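Local coordinates for plasmid Partition par B protein (Enterobacteria phage P1, PDB 1ZX4) that recognises the cis-acting partition sites on plasmid DNA and is required for control of plasmid partitioning, at residues S49-L54 and K70-V75. Sequence-based numbering, arbitrary orientation.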
ATOM      1  N   SER C  49       4.200 -19.155  28.691  1.00 83.39           N
ATOM      2  CA  SER C  49       5.155 -18.851  27.632  1.00 84.20           C
ATOM      3  C   SER C  49       4.449 -18.628  26.306  1.00 85.27           C
ATOM      4  O   SER C  49       5.038 -18.106  25.376  1.00 86.39           O
ATOM      5  CB  SER C  49       6.122 -20.008  27.435  1.00 84.91           C
ATOM      6  OG  SER C  49       5.687 -20.814  26.347  1.00 87.61           O
ATOM      7  N   ALA C  50       3.196 -19.052  26.211  1.00 87.65           N
ATOM      8  CA  ALA C  50       2.439 -18.913  24.975  1.00 86.00           C
ATOM      9  C   ALA C  50       2.505 -17.494  24.433  1.00 85.22           C
ATOM     10  O   ALA C  50       2.332 -16.530  25.171  1.00 84.80           O
ATOM     11  CB  ALA C  50       1.001 -19.326  25.203  1.00 86.70           C
ATOM     12  N   PRO C  51       2.743 -17.359  23.119  1.00 85.27           N
ATOM     13  CA  PRO C  51       2.856 -16.104  22.373  1.00 84.81           C
ATOM     14  C   PRO C  51       1.772 -15.108  22.710  1.00 86.25           C
ATOM     15  O   PRO C  51       0.687 -15.148  22.137  1.00 89.66           O
ATOM     16  CB  PRO C  51       2.751 -16.556  20.921  1.00 84.59           C
ATOM     17  CG  PRO C  51       3.311 -17.923  20.949  1.00 85.38           C
ATOM     18  CD  PRO C  51       2.694 -18.498  22.188  1.00 87.31           C
ATOM     19  N   GLU C  52       2.060 -14.213  23.637  1.00 85.76           N
ATOM     20  CA  GLU C  52       1.094 -13.197  24.020  1.00 85.34           C
ATOM     21  C   GLU C  52       0.151 -12.835  22.847  1.00 84.05           C
ATOM     22  O   GLU C  52      -1.075 -12.852  22.982  1.00 82.36           O
ATOM     23  CB  GLU C  52       1.860 -11.957  24.461  1.00 88.12           C
ATOM     24  CG  GLU C  52       3.177 -12.270  25.149  1.00 91.15           C
ATOM     25  CD  GLU C  52       3.095 -12.025  26.632  1.00 97.99           C
ATOM     26  OE1 GLU C  52       2.751 -10.894  27.024  1.00103.14           O
ATOM     27  OE2 GLU C  52       3.363 -12.950  27.420  1.00103.02           O
ATOM     28  N   GLU C  53       0.746 -12.520  21.698  1.00 82.80           N
ATOM     29  CA  GLU C  53       0.011 -12.122  20.497  1.00 81.80           C
ATOM     30  C   GLU C  53      -1.149 -13.036  20.167  1.00 83.01           C
ATOM     31  O   GLU C  53      -2.304 -12.607  20.091  1.00 81.32           O
ATOM     32  CB  GLU C  53       0.955 -12.056  19.298  1.00 82.87           C
ATOM     33  CG  GLU C  53       1.997 -10.947  19.383  1.00 90.39           C
ATOM     34  CD  GLU C  53       3.369 -11.418  19.872  1.00 95.45           C
ATOM     35  OE1 GLU C  53       3.468 -12.017  20.965  1.00 98.23           O
ATOM     36  OE2 GLU C  53       4.359 -11.175  19.152  1.00 99.57           O
ATOM     37  N   LEU C  54      -0.835 -14.304  19.948  1.00 85.50           N
ATOM     38  CA  LEU C  54      -1.862 -15.282  19.636  1.00 86.54           C
ATOM     39  C   LEU C  54      -2.865 -15.356  20.789  1.00 88.25           C
ATOM     40  O   LEU C  54      -4.068 -15.195  20.589  1.00 86.60           O
ATOM     41  CB  LEU C  54      -1.214 -16.644  19.392  1.00 83.86           C
ATOM     42  CG  LEU C  54      -0.295 -16.653  18.171  1.00 83.05           C
ATOM     43  CD1 LEU C  54       0.348 -18.018  18.002  1.00 87.10           C
ATOM     44  CD2 LEU C  54      -1.098 -16.308  16.949  1.00 83.25           C
ATOM     45  N   LYS C  70       0.044 -25.199  24.410  1.00 89.07           N
ATOM     46  CA  LYS C  70       1.193 -25.971  23.976  1.00 93.26           C
ATOM     47  C   LYS C  70       1.372 -25.859  22.456  1.00 95.76           C
ATOM     48  O   LYS C  70       2.502 -25.757  21.980  1.00 96.74           O
ATOM     49  CB  LYS C  70       1.005 -27.434  24.351  1.00 98.02           C
ATOM     50  CG  LYS C  70       2.306 -28.202  24.511  1.00104.94           C
ATOM     51  CD  LYS C  70       2.126 -29.695  24.196  1.00111.62           C
ATOM     52  CE  LYS C  70       0.934 -30.331  24.928  1.00113.15           C
ATOM     53  NZ  LYS C  70       0.749 -31.766  24.543  1.00113.50           N
ATOM     54  N   THR C  71       0.263 -25.889  21.704  1.00 98.40           N
ATOM     55  CA  THR C  71       0.293 -25.774  20.231  1.00 98.17           C
ATOM     56  C   THR C  71       0.226 -24.299  19.814  1.00 96.75           C
ATOM     57  O   THR C  71       0.556 -23.950  18.682  1.00 96.69           O
ATOM     58  CB  THR C  71      -0.898 -26.527  19.524  1.00 98.93           C
ATOM     59  OG1 THR C  71      -1.938 -25.593  19.195  1.00 97.52           O
ATOM     60  CG2 THR C  71      -1.478 -27.619  20.428  1.00101.59           C
ATOM     61  N   LEU C  72      -0.224 -23.445  20.729  1.00 92.46           N
ATOM     62  CA  LEU C  72      -0.306 -22.020  20.477  1.00 88.35           C
ATOM     63  C   LEU C  72       1.125 -21.516  20.644  1.00 90.49           C
ATOM     64  O   LEU C  72       1.643 -20.779  19.807  1.00 88.90           O
ATOM     65  CB  LEU C  72      -1.216 -21.369  21.512  1.00 86.13           C
ATOM     66  CG  LEU C  72      -1.467 -19.880  21.318  1.00 85.56           C
ATOM     67  CD1 LEU C  72      -2.329 -19.704  20.094  1.00 87.96           C
ATOM     68  CD2 LEU C  72      -2.158 -19.294  22.526  1.00 84.04           C
ATOM     69  N   CYS C  73       1.763 -21.937  21.734  1.00 93.44           N
ATOM     70  CA  CYS C  73       3.139 -21.557  22.023  1.00 98.77           C
ATOM     71  C   CYS C  73       4.042 -22.323  21.057  1.00101.22           C
ATOM     72  O   CYS C  73       5.211 -21.995  20.877  1.00102.94           O
ATOM     73  CB  CYS C  73       3.485 -21.849  23.501  1.00 98.53           C
ATOM     74  SG  CYS C  73       4.703 -23.174  23.736  1.00104.08           S
ATOM     75  N   ALA C  74       3.475 -23.338  20.418  1.00104.46           N
ATOM     76  CA  ALA C  74       4.213 -24.122  19.440  1.00107.62           C
ATOM     77  C   ALA C  74       4.230 -23.344  18.124  1.00109.61           C
ATOM     78  O   ALA C  74       5.283 -23.134  17.537  1.00110.39           O
ATOM     79  CB  ALA C  74       3.551 -25.470  19.240  1.00108.97           C
ATOM     80  N   VAL C  75       3.051 -22.919  17.668  1.00113.64           N
ATOM     81  CA  VAL C  75       2.923 -22.139  16.432  1.00114.73           C
ATOM     82  C   VAL C  75       3.764 -20.875  16.597  1.00116.00           C
ATOM     83  O   VAL C  75       4.359 -20.372  15.644  1.00113.30           O
ATOM     84  CB  VAL C  75       1.441 -21.740  16.168  1.00112.97           C
ATOM     85  CG1 VAL C  75       1.359 -20.709  15.073  1.00110.35           C
ATOM     86  CG2 VAL C  75       0.639 -22.962  15.776  1.00110.77           C
TER
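Ser49 to Leu54 carry the chain out of helix 38-48, within which the helix-turn-helix motif ends, and into the short helix 52-55, passing close beside helix 66-78. Ser49 lies at the solvent-exposed start of the contact, its OG 3.7 Å from SG of Cys73; its hydrogen bond, however, goes back to the carbonyl of Gln46. At Ala50 the two backbones come closest, its CA 4.0 Å from CA of Cys73. Its methyl group meets both neighbours on the helix, CB standing 3.9 Å from CB of Cys73 and 4.1 Å from CD2 of Leu72, while its carbonyl oxygen accepts a hydrogen bond from Arg11. The side chain of Pro51 leaves its backbone toward helix 66-78, and CG and CD of its ring do the touching, CG against Leu72 O and CD 3.7 Å from CB of Cys73. Leu54, three residues further on, has CG anti to its carbonyl carbon and runs past Leu72 in the opposing direction. Leu72 holds CG anti to its backbone N (chi1 -176°, chi2 70°), with CD1 3.8 Å from CD1 of Leu54 and CD2 beside Ala50, so one side chain bridges loop and helix. Beyond it, CD1 of Leu54 touches CG1 of Val75 at 4.1 Å. Phe86 and Ile119 also pack on Leu54, so the cluster continues onto helices 83-102 and 108-126. With some 315 Å² buried, mostly by apolar side chains, the join between the DNA-binding motif's exit and helix 66-78 rests on van der Waals and probably hydrophobic packing rather than directional bonds.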